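Local coordinates for extracellular solute-binding protein, family 1 (Bifidobacterium longum subsp. infantis ATCC 15697, PDB 3OMB) that probably captures a solute, perhaps an oligosaccharide, outside the cell for an ABC-type importer and also binds a magnesium ion, at residues Ile213-Met227 with Phe487-Ser499. Sequence-based numbering, arbitrary orientation.
Sequences IKKLEGSYFTWYSPM and FNTTMQKTATWMS
Met491, a selenomethionine, turns at chi2 (-60°) and then runs extended through chi3 (-176°), which carries its CE methyl over the ring of Phe221, whose end in turn swings toward helix 490-500. CE sits 3.6 Å from the Phe221 ring centroid, only 9° off the normal, a CH-pi contact over the middle of one face. The selenium comes in more obliquely, with Met491 SE 3.6 Å from Phe221 CE1, a Met-aromatic contact in its selenium form. Phe221 CE2 also meets the Phe487 ring near its plane, while Ser219 O lies over a face of Phe487. One helical turn on, Leu216 CD1 crosses Thr494 at about a right angle, 3.6 Å from Thr494 CG2; the Thr494 hydroxyl is turned instead to Thr490 O and Tyr264. Farther along, Met498 CE meets Ile213 CD1 tip to tip at 3.6 Å. Met227 CE lies 3.8 Å from Met498 SE. An alanine in place of Phe221 would probably leave the Met491 methyl without its aromatic platform and open a gap beside Phe487. No direct hydrogen bond joins the segments: a water bridges Gly218 O (2.9 Å) and Met491 N, accepting from the latter. The contact thus fastens the loop after strand 209-211 to helix 490-500, late in the chain and away from the magnesium site, through dispersion and CH-pi packing of apolar side chains, the natural methionines probably packing the same way through sulfur, with a single water bridging the backbone where the helix begins.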
# COMPACT_ATOMS: atom_id res chain seq x y z
N ILE A 213 4.00 15.21 -11.04
CA ILE A 213 3.02 14.68 -10.10
C ILE A 213 1.97 13.85 -10.85
O ILE A 213 1.69 14.11 -12.05
CB ILE A 213 2.35 15.81 -9.23
CG1 ILE A 213 1.67 16.88 -10.10
CG2 ILE A 213 3.39 16.49 -8.29
CD1 ILE A 213 0.82 17.89 -9.29
N LYS A 214 1.41 12.86 -10.14
CA LYS A 214 0.36 11.99 -10.62
C LYS A 214 -1.00 12.68 -10.67
O LYS A 214 -1.31 13.53 -9.81
CB LYS A 214 0.24 10.75 -9.71
CG LYS A 214 1.36 9.74 -9.88
CD LYS A 214 1.31 8.53 -8.92
CE LYS A 214 0.13 7.59 -9.18
NZ LYS A 214 0.10 6.35 -8.28
N LYS A 215 -1.82 12.31 -11.66
CA LYS A 215 -3.19 12.80 -11.71
C LYS A 215 -3.94 12.27 -10.49
O LYS A 215 -3.54 11.27 -9.90
CB LYS A 215 -3.88 12.41 -13.03
CG LYS A 215 -4.29 10.94 -13.19
CD LYS A 215 -5.12 10.83 -14.47
CE LYS A 215 -5.87 9.52 -14.61
NZ LYS A 215 -4.97 8.42 -15.07
N LEU A 216 -4.98 12.98 -10.10
CA LEU A 216 -5.82 12.53 -8.98
C LEU A 216 -6.78 11.44 -9.46
O LEU A 216 -7.23 11.47 -10.60
CB LEU A 216 -6.60 13.72 -8.42
CG LEU A 216 -5.78 14.89 -7.88
CD1 LEU A 216 -6.69 15.83 -7.10
CD2 LEU A 216 -4.60 14.45 -6.98
N GLU A 217 -7.03 10.44 -8.62
CA GLU A 217 -8.10 9.46 -8.87
C GLU A 217 -9.38 9.96 -8.23
O GLU A 217 -9.34 10.64 -7.19
CB GLU A 217 -7.74 8.10 -8.28
CG GLU A 217 -6.79 7.30 -9.17
CD GLU A 217 -7.49 6.73 -10.39
OE1 GLU A 217 -8.74 6.79 -10.47
OE2 GLU A 217 -6.78 6.21 -11.27
N GLY A 218 -10.51 9.61 -8.84
CA GLY A 218 -11.82 10.13 -8.44
C GLY A 218 -12.22 9.80 -7.01
O GLY A 218 -12.79 10.65 -6.31
N SER A 219 -11.94 8.57 -6.57
CA SER A 219 -12.49 8.07 -5.30
C SER A 219 -11.53 7.87 -4.08
O SER A 219 -11.98 7.45 -3.00
CB SER A 219 -13.26 6.77 -5.57
OG SER A 219 -12.37 5.81 -6.10
N TYR A 220 -10.23 8.17 -4.25
CA TYR A 220 -9.24 7.96 -3.20
C TYR A 220 -7.91 8.65 -3.52
O TYR A 220 -7.59 8.86 -4.68
CB TYR A 220 -9.02 6.44 -2.98
CG TYR A 220 -8.48 5.73 -4.19
CD1 TYR A 220 -9.32 5.35 -5.23
CD2 TYR A 220 -7.11 5.43 -4.31
CE1 TYR A 220 -8.82 4.69 -6.37
CE2 TYR A 220 -6.60 4.76 -5.44
CZ TYR A 220 -7.46 4.41 -6.46
OH TYR A 220 -6.98 3.76 -7.59
N PHE A 221 -7.14 9.00 -2.49
CA PHE A 221 -5.76 9.43 -2.71
C PHE A 221 -4.84 8.22 -2.96
O PHE A 221 -4.88 7.24 -2.23
CB PHE A 221 -5.27 10.32 -1.57
CG PHE A 221 -6.09 11.56 -1.40
CD1 PHE A 221 -5.90 12.64 -2.27
CD2 PHE A 221 -7.06 11.65 -0.41
CE1 PHE A 221 -6.67 13.81 -2.15
CE2 PHE A 221 -7.86 12.81 -0.27
CZ PHE A 221 -7.66 13.90 -1.14
N THR A 222 -4.03 8.31 -4.02
CA THR A 222 -3.26 7.17 -4.51
C THR A 222 -1.87 7.08 -3.86
O THR A 222 -1.39 8.00 -3.17
CB THR A 222 -2.99 7.30 -6.03
OG1 THR A 222 -2.14 8.45 -6.26
CG2 THR A 222 -4.26 7.50 -6.81
N TRP A 223 -1.21 5.96 -4.13
CA TRP A 223 0.22 5.87 -3.90
C TRP A 223 0.86 7.04 -4.64
O TRP A 223 0.45 7.37 -5.75
CB TRP A 223 0.78 4.53 -4.41
CG TRP A 223 0.55 3.40 -3.46
CD1 TRP A 223 -0.67 2.97 -3.00
CD2 TRP A 223 1.53 2.54 -2.87
NE1 TRP A 223 -0.49 1.90 -2.16
CE2 TRP A 223 0.84 1.61 -2.06
CE3 TRP A 223 2.93 2.46 -2.94
CZ2 TRP A 223 1.50 0.62 -1.31
CZ3 TRP A 223 3.59 1.46 -2.20
CH2 TRP A 223 2.86 0.56 -1.38
N TYR A 224 1.81 7.67 -3.97
CA TYR A 224 2.63 8.70 -4.57
C TYR A 224 1.79 9.94 -4.88
O TYR A 224 2.17 10.75 -5.73
CB TYR A 224 3.44 8.18 -5.79
CG TYR A 224 4.04 6.78 -5.60
CD1 TYR A 224 4.79 6.46 -4.45
CD2 TYR A 224 3.87 5.79 -6.58
CE1 TYR A 224 5.33 5.19 -4.27
CE2 TYR A 224 4.43 4.49 -6.41
CZ TYR A 224 5.15 4.22 -5.25
OH TYR A 224 5.70 2.98 -5.04
N SER A 225 0.66 10.09 -4.19
CA SER A 225 -0.22 11.24 -4.39
C SER A 225 0.52 12.55 -4.19
O SER A 225 1.39 12.63 -3.29
CB SER A 225 -1.39 11.19 -3.41
OG SER A 225 -2.21 12.35 -3.53
N PRO A 226 0.19 13.57 -5.00
CA PRO A 226 0.73 14.91 -4.73
C PRO A 226 0.39 15.42 -3.33
O PRO A 226 1.14 16.24 -2.78
CB PRO A 226 0.08 15.80 -5.81
CG PRO A 226 -1.01 14.99 -6.44
CD PRO A 226 -0.63 13.54 -6.23
N MSE A 227 -0.71 14.92 -2.75
CA MSE A 227 -1.10 15.24 -1.37
C MSE A 227 -0.13 14.74 -0.28
O MSE A 227 -0.34 14.98 0.92
CB MSE A 227 -2.52 14.73 -1.10
CG MSE A 227 -3.49 15.10 -2.21
SE MSE A 227 -3.52 17.00 -2.64
CE MSE A 227 -2.35 17.21 -4.16
N PHE A 487 -16.56 12.13 -2.67
CA PHE A 487 -15.72 12.06 -3.84
C PHE A 487 -16.54 12.13 -5.16
O PHE A 487 -16.14 11.59 -6.18
CB PHE A 487 -14.80 10.85 -3.73
CG PHE A 487 -13.85 10.92 -2.56
CD1 PHE A 487 -12.69 11.66 -2.64
CD2 PHE A 487 -14.14 10.27 -1.38
CE1 PHE A 487 -11.82 11.74 -1.57
CE2 PHE A 487 -13.28 10.35 -0.29
CZ PHE A 487 -12.10 11.09 -0.40
N ASN A 488 -17.69 12.80 -5.13
CA ASN A 488 -18.43 13.14 -6.36
C ASN A 488 -17.68 14.23 -7.14
O ASN A 488 -17.45 14.05 -8.34
CB ASN A 488 -19.87 13.60 -6.02
CG ASN A 488 -20.71 13.91 -7.26
OD1 ASN A 488 -20.61 13.24 -8.29
ND2 ASN A 488 -21.57 14.92 -7.15
N THR A 489 -17.29 15.32 -6.48
CA THR A 489 -16.59 16.44 -7.14
C THR A 489 -15.29 16.93 -6.47
O THR A 489 -14.62 17.83 -7.00
CB THR A 489 -17.51 17.70 -7.33
OG1 THR A 489 -17.88 18.23 -6.05
CG2 THR A 489 -18.78 17.39 -8.17
N THR A 490 -14.94 16.35 -5.32
CA THR A 490 -13.76 16.80 -4.56
C THR A 490 -12.43 16.71 -5.34
O THR A 490 -11.67 17.68 -5.34
CB THR A 490 -13.66 16.12 -3.19
OG1 THR A 490 -14.85 16.41 -2.44
CG2 THR A 490 -12.46 16.65 -2.38
N MSE A 491 -12.14 15.57 -5.98
CA MSE A 491 -10.87 15.47 -6.72
C MSE A 491 -10.88 16.40 -7.93
O MSE A 491 -9.88 17.03 -8.24
CB MSE A 491 -10.61 14.05 -7.20
CG MSE A 491 -10.53 13.07 -6.08
SE MSE A 491 -9.10 13.48 -4.83
CE MSE A 491 -9.37 11.89 -3.71
N GLN A 492 -12.03 16.50 -8.59
CA GLN A 492 -12.18 17.33 -9.76
C GLN A 492 -11.92 18.78 -9.37
O GLN A 492 -11.14 19.47 -10.02
CB GLN A 492 -13.58 17.13 -10.35
CG GLN A 492 -13.88 15.70 -10.89
CD GLN A 492 -13.74 14.55 -9.84
OE1 GLN A 492 -14.27 14.64 -8.72
NE2 GLN A 492 -13.04 13.47 -10.22
N LYS A 493 -12.56 19.24 -8.30
CA LYS A 493 -12.38 20.60 -7.80
C LYS A 493 -10.95 20.85 -7.33
O LYS A 493 -10.41 21.93 -7.56
CB LYS A 493 -13.37 20.90 -6.66
CG LYS A 493 -14.81 21.05 -7.14
CD LYS A 493 -15.75 21.64 -6.10
CE LYS A 493 -15.48 23.14 -5.82
NZ LYS A 493 -15.19 23.99 -7.03
N THR A 494 -10.36 19.85 -6.66
CA THR A 494 -8.98 19.93 -6.20
C THR A 494 -8.03 20.14 -7.39
O THR A 494 -7.18 21.05 -7.36
CB THR A 494 -8.55 18.67 -5.37
OG1 THR A 494 -9.31 18.62 -4.15
CG2 THR A 494 -7.07 18.73 -4.98
N ALA A 495 -8.18 19.32 -8.43
CA ALA A 495 -7.34 19.43 -9.63
C ALA A 495 -7.51 20.80 -10.29
O ALA A 495 -6.53 21.42 -10.70
CB ALA A 495 -7.70 18.35 -10.62
N THR A 496 -8.75 21.27 -10.39
CA THR A 496 -9.05 22.56 -11.04
C THR A 496 -8.40 23.72 -10.28
O THR A 496 -7.82 24.60 -10.89
CB THR A 496 -10.57 22.79 -11.20
OG1 THR A 496 -11.12 21.74 -12.01
CG2 THR A 496 -10.87 24.17 -11.85
N TRP A 497 -8.52 23.71 -8.95
CA TRP A 497 -7.83 24.69 -8.12
C TRP A 497 -6.31 24.67 -8.31
O TRP A 497 -5.68 25.73 -8.38
CB TRP A 497 -8.19 24.48 -6.66
CG TRP A 497 -9.59 24.92 -6.28
CD1 TRP A 497 -10.34 25.91 -6.86
CD2 TRP A 497 -10.38 24.41 -5.20
NE1 TRP A 497 -11.55 26.03 -6.22
CE2 TRP A 497 -11.60 25.12 -5.20
CE3 TRP A 497 -10.17 23.40 -4.24
CZ2 TRP A 497 -12.61 24.85 -4.27
CZ3 TRP A 497 -11.17 23.15 -3.32
CH2 TRP A 497 -12.37 23.88 -3.34
N MSE A 498 -5.74 23.47 -8.38
CA MSE A 498 -4.31 23.33 -8.57
C MSE A 498 -3.87 23.94 -9.90
O MSE A 498 -2.93 24.73 -9.93
CB MSE A 498 -3.91 21.88 -8.45
CG MSE A 498 -3.94 21.41 -7.00
SE MSE A 498 -3.79 19.50 -6.83
CE MSE A 498 -1.95 19.29 -7.38
N SER A 499 -4.58 23.59 -10.96
CA SER A 499 -4.31 24.10 -12.30
C SER A 499 -4.71 25.57 -12.56
O SER A 499 -3.93 26.33 -13.16
CB SER A 499 -4.93 23.18 -13.36
OG SER A 499 -4.31 21.91 -13.31
O HOH W 1 -13.90 13.35 -6.39